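Local coordinates for serine-tRNA ligase (Naegleria fowleri, PDB 6BLJ), which probably attaches serine to tRNA(Ser) in the cytoplasm, as a class II aminoacyl-tRNA synthetase that activates the amino acid with ATP, and here holds AMP, at residues G368-V373 with V456-T461; R372-V377 with K388-A393. All coordinates share one frame; numbering follows the deposited sequence. Where two conformers were deposited one is given.

Contact 1: G368-V373 with V456-T461; sequences GIPYRV and VENYQT
Y459 reaches G368 with the tip of its ring and I369 with one border of it, while N458 meets P370 a few ångströms away. The apolar part is small: CD1 of I369 lies 4.3 Å from CE2 of Y459, close to the ring plane, so the isoleucine touches an edge and not a face. With CG of Y459 anti to the carbonyl carbon (chi1 -77°), the ring extends toward G368, and OH of Y459 stands 3.5 Å from CA of G368. That hydroxyl occupies the space beside a residue without a side chain, whose positive phi of 65°, part of the Schellman motif that ends helix 348-366, also suits glycine. Polar-to-apolar packing makes up the rest. N458 and P370 slide past each other in opposite senses, with OD1 of N458 3.8 Å from CD of P370. No hydrogen bond joins the two segments directly; the polar ends bind outside them, OH of Y459 to the carbonyl of L367, ND2 of N458 to those of C454 and W394. The contact thus illustrates how two helix ends can meet: the C-terminal end of helix 448-458 packs against the turn leading from helix 348-366 into strand 371-375, beside the end of strand 387-394.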
ATOM      1  N   GLY A 368       4.259  39.008  10.900  1.00 36.52           N
ATOM      2  CA  GLY A 368       5.360  39.592  10.152  1.00 33.07           C
ATOM      3  C   GLY A 368       6.000  38.647   9.153  1.00 31.07           C
ATOM      4  O   GLY A 368       7.201  38.739   8.900  1.00 33.55           O
ATOM      5  N   ILE A 369       5.227  37.753   8.554  1.00 28.00           N
ATOM      6  CA  ILE A 369       5.740  36.780   7.593  1.00 27.31           C
ATOM      7  C   ILE A 369       5.422  37.287   6.189  1.00 32.27           C
ATOM      8  O   ILE A 369       4.235  37.390   5.840  1.00 29.02           O
ATOM      9  CB  ILE A 369       5.125  35.392   7.822  1.00 26.77           C
ATOM     10  CG1 ILE A 369       5.533  34.816   9.182  1.00 29.87           C
ATOM     11  CG2 ILE A 369       5.533  34.440   6.713  1.00 22.35           C
ATOM     12  CD1 ILE A 369       7.017  34.601   9.331  1.00 31.83           C
ATOM     13  N   PRO A 370       6.420  37.586   5.351  1.00 29.51           N
ATOM     14  CA  PRO A 370       6.116  38.001   3.976  1.00 23.56           C
ATOM     15  C   PRO A 370       5.615  36.810   3.181  1.00 24.47           C
ATOM     16  O   PRO A 370       5.982  35.664   3.461  1.00 23.20           O
ATOM     17  CB  PRO A 370       7.471  38.495   3.435  1.00 24.32           C
ATOM     18  CG  PRO A 370       8.418  38.463   4.585  1.00 27.27           C
ATOM     19  CD  PRO A 370       7.870  37.441   5.547  1.00 31.48           C
ATOM     20  N   TYR A 371       4.748  37.083   2.204  1.00 23.85           N
ATOM     21  CA  TYR A 371       4.151  36.007   1.422  1.00 32.49           C
ATOM     22  C   TYR A 371       3.666  36.546   0.079  1.00 33.17           C
ATOM     23  O   TYR A 371       3.648  37.756  -0.171  1.00 31.35           O
ATOM     24  CB  TYR A 371       2.991  35.327   2.170  1.00 22.01           C
ATOM     25  CG  TYR A 371       1.832  36.238   2.409  1.00 26.55           C
ATOM     26  CD1 TYR A 371       1.707  36.935   3.609  1.00 27.89           C
ATOM     27  CD2 TYR A 371       0.890  36.467   1.417  1.00 32.15           C
ATOM     28  CE1 TYR A 371       0.661  37.812   3.815  1.00 28.70           C
ATOM     29  CE2 TYR A 371      -0.158  37.344   1.618  1.00 32.62           C
ATOM     30  CZ  TYR A 371      -0.280  37.997   2.824  1.00 32.34           C
ATOM     31  OH  TYR A 371      -1.328  38.878   3.013  1.00 31.03           O
ATOM     32  N   ARG A 372       3.224  35.618  -0.771  1.00 25.15           N
ATOM     33  CA  ARG A 372       2.485  35.965  -1.972  1.00 27.52           C
ATOM     34  C   ARG A 372       1.302  35.015  -2.081  1.00 27.93           C
ATOM     35  O   ARG A 372       1.361  33.869  -1.609  1.00 25.22           O
ATOM     36  CB  ARG A 372       3.384  35.900  -3.233  1.00 29.20           C
ATOM     37  CG  ARG A 372       3.910  34.478  -3.556  1.00 28.75           C
ATOM     38  CD  ARG A 372       4.976  34.478  -4.664  1.00 31.74           C
ATOM     39  NE  ARG A 372       5.303  33.120  -5.120  1.00 27.69           N
ATOM     40  CZ  ARG A 372       6.211  32.843  -6.059  1.00 31.62           C
ATOM     41  NH1 ARG A 372       6.872  33.830  -6.634  1.00 30.70           N
ATOM     42  NH2 ARG A 372       6.454  31.587  -6.433  1.00 24.67           N
ATOM     43  N   VAL A 373       0.226  35.502  -2.696  1.00 26.41           N
ATOM     44  CA  VAL A 373      -0.977  34.713  -2.956  1.00 28.04           C
ATOM     45  C   VAL A 373      -0.896  34.201  -4.383  1.00 29.74           C
ATOM     46  O   VAL A 373      -0.642  34.980  -5.309  1.00 27.01           O
ATOM     47  CB  VAL A 373      -2.248  35.556  -2.763  1.00 30.24           C
ATOM     48  CG1 VAL A 373      -3.494  34.717  -3.033  1.00 27.65           C
ATOM     49  CG2 VAL A 373      -2.275  36.171  -1.381  1.00 33.44           C
ATOM     50  N   VAL A 456      11.689  30.995  12.064  1.00 21.83           N
ATOM     51  CA  VAL A 456      13.067  31.077  12.543  1.00 24.46           C
ATOM     52  C   VAL A 456      13.979  31.662  11.466  1.00 25.22           C
ATOM     53  O   VAL A 456      14.950  32.357  11.791  1.00 25.17           O
ATOM     54  CB  VAL A 456      13.570  29.706  13.062  1.00 28.26           C
ATOM     55  CG1 VAL A 456      12.675  29.188  14.223  1.00 21.37           C
ATOM     56  CG2 VAL A 456      13.715  28.674  11.949  1.00 21.00           C
ATOM     57  N   GLU A 457      13.677  31.429  10.174  1.00 21.77           N
ATOM     58  CA  GLU A 457      14.485  32.036   9.112  1.00 24.25           C
ATOM     59  C   GLU A 457      14.266  33.541   9.015  1.00 28.07           C
ATOM     60  O   GLU A 457      15.221  34.301   8.818  1.00 26.72           O
ATOM     61  CB  GLU A 457      14.193  31.384   7.762  1.00 24.16           C
ATOM     62  CG  GLU A 457      14.792  29.975   7.620  1.00 21.31           C
ATOM     63  CD  GLU A 457      14.773  29.471   6.181  1.00 29.68           C
ATOM     64  OE1 GLU A 457      14.467  30.257   5.247  1.00 23.85           O
ATOM     65  OE2 GLU A 457      15.049  28.272   5.991  1.00 23.00           O
ATOM     66  N   ASN A 458      13.024  34.000   9.146  1.00 22.64           N
ATOM     67  CA  ASN A 458      12.781  35.428   8.982  1.00 30.41           C
ATOM     68  C   ASN A 458      13.164  36.247  10.208  1.00 31.30           C
ATOM     69  O   ASN A 458      13.440  37.444  10.063  1.00 29.56           O
ATOM     70  CB  ASN A 458      11.314  35.669   8.634  1.00 24.96           C
ATOM     71  CG  ASN A 458      11.025  35.369   7.182  1.00 29.08           C
ATOM     72  OD1 ASN A 458      11.354  36.158   6.296  1.00 25.89           O
ATOM     73  ND2 ASN A 458      10.459  34.192   6.923  1.00 22.68           N
ATOM     74  N   TYR A 459      13.215  35.631  11.392  1.00 25.60           N
ATOM     75  CA  TYR A 459      13.504  36.337  12.642  1.00 26.94           C
ATOM     76  C   TYR A 459      14.893  36.016  13.191  1.00 30.05           C
ATOM     77  O   TYR A 459      15.196  36.367  14.339  1.00 31.09           O
ATOM     78  CB  TYR A 459      12.426  36.010  13.691  1.00 27.81           C
ATOM     79  CG  TYR A 459      11.138  36.768  13.443  1.00 33.61           C
ATOM     80  CD1 TYR A 459      10.888  37.984  14.077  1.00 38.95           C
ATOM     81  CD2 TYR A 459      10.179  36.288  12.538  1.00 27.62           C
ATOM     82  CE1 TYR A 459       9.703  38.709  13.840  1.00 38.80           C
ATOM     83  CE2 TYR A 459       8.995  37.016  12.286  1.00 30.38           C
ATOM     84  CZ  TYR A 459       8.771  38.224  12.945  1.00 34.22           C
ATOM     85  OH  TYR A 459       7.620  38.952  12.721  1.00 25.23           O
ATOM     86  N   GLN A 460      15.746  35.365  12.401  1.00 27.26           N
ATOM     87  CA  GLN A 460      17.081  35.016  12.863  1.00 27.54           C
ATOM     88  C   GLN A 460      17.945  36.265  13.015  1.00 29.29           C
ATOM     89  O   GLN A 460      17.732  37.282  12.352  1.00 26.71           O
ATOM     90  CB  GLN A 460      17.740  34.037  11.885  1.00 24.83           C
ATOM     91  CG  GLN A 460      18.065  34.642  10.522  1.00 25.04           C
ATOM     92  CD  GLN A 460      18.682  33.635   9.557  1.00 28.03           C
ATOM     93  OE1 GLN A 460      19.827  33.196   9.735  1.00 30.18           O
ATOM     94  NE2 GLN A 460      17.909  33.236   8.551  1.00 25.96           N
ATOM     95  N   THR A 461      18.908  36.184  13.917  1.00 26.98           N
ATOM     96  CA  THR A 461      19.985  37.155  14.058  1.00 30.16           C
ATOM     97  C   THR A 461      21.277  36.360  14.112  1.00 29.36           C
ATOM     98  O   THR A 461      21.248  35.126  14.136  1.00 29.59           O
ATOM     99  CB  THR A 461      19.822  37.995  15.335  1.00 34.71           C
ATOM    100  OG1 THR A 461      20.304  37.249  16.459  1.00 31.20           O
ATOM    101  CG2 THR A 461      18.352  38.357  15.560  1.00 37.64           C
TER

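Contact 2: R372-V377 with K388-A393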
ATOM      1  N   ARG A 372       3.224  35.618  -0.771  1.00 25.15           N
ATOM      2  CA  ARG A 372       2.485  35.965  -1.972  1.00 27.52           C
ATOM      3  C   ARG A 372       1.302  35.015  -2.081  1.00 27.93           C
ATOM      4  O   ARG A 372       1.361  33.869  -1.609  1.00 25.22           O
ATOM      5  CB  ARG A 372       3.384  35.900  -3.233  1.00 29.20           C
ATOM      6  CG  ARG A 372       3.910  34.478  -3.556  1.00 28.75           C
ATOM      7  CD  ARG A 372       4.976  34.478  -4.664  1.00 31.74           C
ATOM      8  NE  ARG A 372       5.303  33.120  -5.120  1.00 27.69           N
ATOM      9  CZ  ARG A 372       6.211  32.843  -6.059  1.00 31.62           C
ATOM     10  NH1 ARG A 372       6.872  33.830  -6.634  1.00 30.70           N
ATOM     11  NH2 ARG A 372       6.454  31.587  -6.433  1.00 24.67           N
ATOM     12  N   VAL A 373       0.226  35.502  -2.696  1.00 26.41           N
ATOM     13  CA  VAL A 373      -0.977  34.713  -2.956  1.00 28.04           C
ATOM     14  C   VAL A 373      -0.896  34.201  -4.383  1.00 29.74           C
ATOM     15  O   VAL A 373      -0.642  34.980  -5.309  1.00 27.01           O
ATOM     16  CB  VAL A 373      -2.248  35.556  -2.763  1.00 30.24           C
ATOM     17  CG1 VAL A 373      -3.494  34.717  -3.033  1.00 27.65           C
ATOM     18  CG2 VAL A 373      -2.275  36.171  -1.381  1.00 33.44           C
ATOM     19  N   VAL A 374      -1.145  32.909  -4.576  1.00 22.44           N
ATOM     20  CA  VAL A 374      -0.969  32.302  -5.888  0.55 28.16           C
ATOM     21  C   VAL A 374      -2.229  31.551  -6.288  1.00 30.90           C
ATOM     22  O   VAL A 374      -2.872  30.867  -5.481  1.00 25.92           O
ATOM     23  CB  VAL A 374       0.267  31.382  -5.960  0.55 28.32           C
ATOM     24  CG1 VAL A 374       1.534  32.189  -5.656  0.55 30.58           C
ATOM     25  CG2 VAL A 374       0.128  30.224  -5.016  0.55 24.58           C
ATOM     26  N   ASN A 375      -2.592  31.720  -7.563  1.00 26.20           N
ATOM     27  CA  ASN A 375      -3.783  31.140  -8.178  1.00 27.07           C
ATOM     28  C   ASN A 375      -3.356  29.848  -8.877  1.00 27.71           C
ATOM     29  O   ASN A 375      -2.649  29.892  -9.889  1.00 29.74           O
ATOM     30  CB  ASN A 375      -4.386  32.153  -9.155  1.00 31.78           C
ATOM     31  CG  ASN A 375      -5.689  31.683  -9.780  1.00 41.04           C
ATOM     32  OD1 ASN A 375      -6.187  30.598  -9.481  1.00 46.71           O
ATOM     33  ND2 ASN A 375      -6.262  32.521 -10.637  1.00 34.96           N
ATOM     34  N   ILE A 376      -3.776  28.706  -8.331  1.00 25.22           N
ATOM     35  CA  ILE A 376      -3.268  27.399  -8.752  1.00 22.71           C
ATOM     36  C   ILE A 376      -3.876  27.009 -10.095  1.00 29.46           C
ATOM     37  O   ILE A 376      -5.103  27.035 -10.270  1.00 26.84           O
ATOM     38  CB  ILE A 376      -3.559  26.323  -7.685  1.00 25.52           C
ATOM     39  CG1 ILE A 376      -2.871  26.658  -6.354  1.00 26.17           C
ATOM     40  CG2 ILE A 376      -3.073  24.939  -8.154  1.00 23.12           C
ATOM     41  CD1 ILE A 376      -1.354  26.712  -6.452  1.00 25.58           C
ATOM     42  N   VAL A 377      -3.018  26.577 -11.027  1.00 25.77           N
ATOM     43  CA  VAL A 377      -3.462  26.318 -12.395  1.00 29.33           C
ATOM     44  C   VAL A 377      -4.497  25.186 -12.445  1.00 30.36           C
ATOM     45  O   VAL A 377      -4.491  24.260 -11.621  1.00 24.23           O
ATOM     46  CB  VAL A 377      -2.265  25.994 -13.309  1.00 30.52           C
ATOM     47  CG1 VAL A 377      -1.302  27.169 -13.349  1.00 27.74           C
ATOM     48  CG2 VAL A 377      -1.538  24.719 -12.862  1.00 28.65           C
ATOM     49  N   LYS A 388      -8.443  27.071  -6.186  1.00 27.43           N
ATOM     50  CA  LYS A 388      -7.518  26.958  -5.062  1.00 26.10           C
ATOM     51  C   LYS A 388      -6.534  28.118  -5.081  1.00 30.11           C
ATOM     52  O   LYS A 388      -5.907  28.391  -6.114  1.00 28.22           O
ATOM     53  CB  LYS A 388      -6.773  25.614  -5.099  1.00 24.47           C
ATOM     54  CG  LYS A 388      -5.827  25.341  -3.926  1.00 28.52           C
ATOM     55  CD  LYS A 388      -5.572  23.844  -3.782  1.00 34.27           C
ATOM     56  CE  LYS A 388      -4.179  23.473  -4.223  1.00 39.85           C
ATOM     57  NZ  LYS A 388      -3.128  23.812  -3.211  1.00 32.44           N
ATOM     58  N   PHE A 389      -6.443  28.823  -3.954  1.00 26.72           N
ATOM     59  CA  PHE A 389      -5.400  29.814  -3.701  1.00 24.14           C
ATOM     60  C   PHE A 389      -4.422  29.227  -2.692  1.00 27.21           C
ATOM     61  O   PHE A 389      -4.840  28.642  -1.686  1.00 27.26           O
ATOM     62  CB  PHE A 389      -5.969  31.120  -3.129  1.00 29.82           C
ATOM     63  CG  PHE A 389      -6.390  32.141  -4.168  1.00 32.44           C
ATOM     64  CD1 PHE A 389      -6.387  31.842  -5.518  1.00 34.56           C
ATOM     65  CD2 PHE A 389      -6.797  33.409  -3.772  1.00 32.96           C
ATOM     66  CE1 PHE A 389      -6.782  32.800  -6.463  1.00 37.82           C
ATOM     67  CE2 PHE A 389      -7.193  34.370  -4.706  1.00 34.75           C
ATOM     68  CZ  PHE A 389      -7.189  34.064  -6.048  1.00 35.93           C
ATOM     69  N   ASP A 390      -3.131  29.382  -2.950  1.00 22.50           N
ATOM     70  CA  ASP A 390      -2.124  29.095  -1.941  1.00 23.74           C
ATOM     71  C   ASP A 390      -1.503  30.395  -1.451  1.00 27.21           C
ATOM     72  O   ASP A 390      -1.426  31.385  -2.189  1.00 26.12           O
ATOM     73  CB  ASP A 390      -0.992  28.210  -2.475  1.00 24.62           C
ATOM     74  CG  ASP A 390      -1.422  26.765  -2.702  1.00 29.57           C
ATOM     75  OD1 ASP A 390      -2.630  26.465  -2.562  1.00 24.17           O
ATOM     76  OD2 ASP A 390      -0.537  25.946  -3.026  1.00 26.88           O
ATOM     77  N   LEU A 391      -1.079  30.390  -0.192  1.00 24.70           N
ATOM     78  CA  LEU A 391      -0.180  31.410   0.337  0.54 24.19           C
ATOM     79  C   LEU A 391       1.208  30.800   0.389  1.00 28.22           C
ATOM     80  O   LEU A 391       1.408  29.775   1.052  1.00 24.33           O
ATOM     81  CB  LEU A 391      -0.577  31.880   1.737  0.54 22.78           C
ATOM     82  CG  LEU A 391      -1.876  32.625   2.003  0.54 23.89           C
ATOM     83  CD1 LEU A 391      -1.846  33.201   3.418  0.54 25.32           C
ATOM     84  CD2 LEU A 391      -2.043  33.719   0.990  0.54 24.22           C
ATOM     85  N   GLU A 392       2.152  31.408  -0.327  1.00 25.32           N
ATOM     86  CA  GLU A 392       3.545  30.977  -0.336  1.00 26.84           C
ATOM     87  C   GLU A 392       4.358  32.010   0.429  1.00 27.12           C
ATOM     88  O   GLU A 392       4.349  33.193   0.072  1.00 26.41           O
ATOM     89  CB  GLU A 392       4.071  30.819  -1.767  1.00 24.30           C
ATOM     90  CG  GLU A 392       3.325  29.750  -2.605  1.00 24.64           C
ATOM     91  CD  GLU A 392       3.899  29.604  -4.009  1.00 30.45           C
ATOM     92  OE1 GLU A 392       4.638  30.512  -4.474  1.00 31.62           O
ATOM     93  OE2 GLU A 392       3.575  28.605  -4.666  1.00 31.43           O
ATOM     94  N   ALA A 393       5.051  31.570   1.474  1.00 21.33           N
ATOM     95  CA  ALA A 393       5.811  32.471   2.326  1.00 24.86           C
ATOM     96  C   ALA A 393       7.273  32.524   1.901  1.00 24.39           C
ATOM     97  O   ALA A 393       7.795  31.614   1.255  1.00 27.97           O
ATOM     98  CB  ALA A 393       5.719  32.047   3.791  1.00 23.77           C
TER
HETATM   99  O   HOH W   1      -7.171  27.837  -8.662  1.00 24.18           O
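R372 and E392 face each other as a hydrogen-bonded pair of an antiparallel hairpin tied by five backbone hydrogen bonds. From CB, the first torsion (chi1 64°) sets CG of R372 between its backbone N and carbonyl carbon, 3.9 Å from O of E392. The chain then runs extended, bringing CD of R372 to 4.0 Å from OE1 of E392. NE of R372 donates to OE1 of E392 at 2.8 Å, and NH2 of R372 joins it on OE1 of E392 at 2.9 Å. The two nitrogens make a side-on grip on one oxygen, which lies 3° out of the guanidinium plane, although the carboxylate is turned 31° from that plane. Farther along, CD1 of I376 lies 3.6 Å from OD2 of D390, whose OD1 accepts a hydrogen bond from NZ of K388 within a salt bridge. The face with V373, F389 and L391 is largely apolar, CG1 of V373 resting 3.6 Å from CD2 of F389, though N375 also lies there, its ND2 bonded to the carbonyl of T157. Chemically, the other face differs: V374 packs among two acids, each salt-bridged to a base, which would probably offset their charge.

Contacts 1 and 2 lie 16 Å apart, centre to centre, and share R372 and V373 on strand 371-375. Along the chain, 368-373 and 372-377 overlap at those two residues; the hairpin partner 388-393 follows soon after, and 456-461 comes last, beyond the remaining strands of the sheet. Contact 2 is thus local in sequence, whereas contact 1 brings back a helix end from more than eighty residues on. They also touch directly: CG2 of I369 is 3.8 Å from CB of A393. Both belong to the class II synthetase core, whose mainly antiparallel sheet carries the AMP site. K388 approaches the nucleotide to about 5 Å by its side chain, while that of I369, in the turn before strand 371-375, remains about 11 Å away.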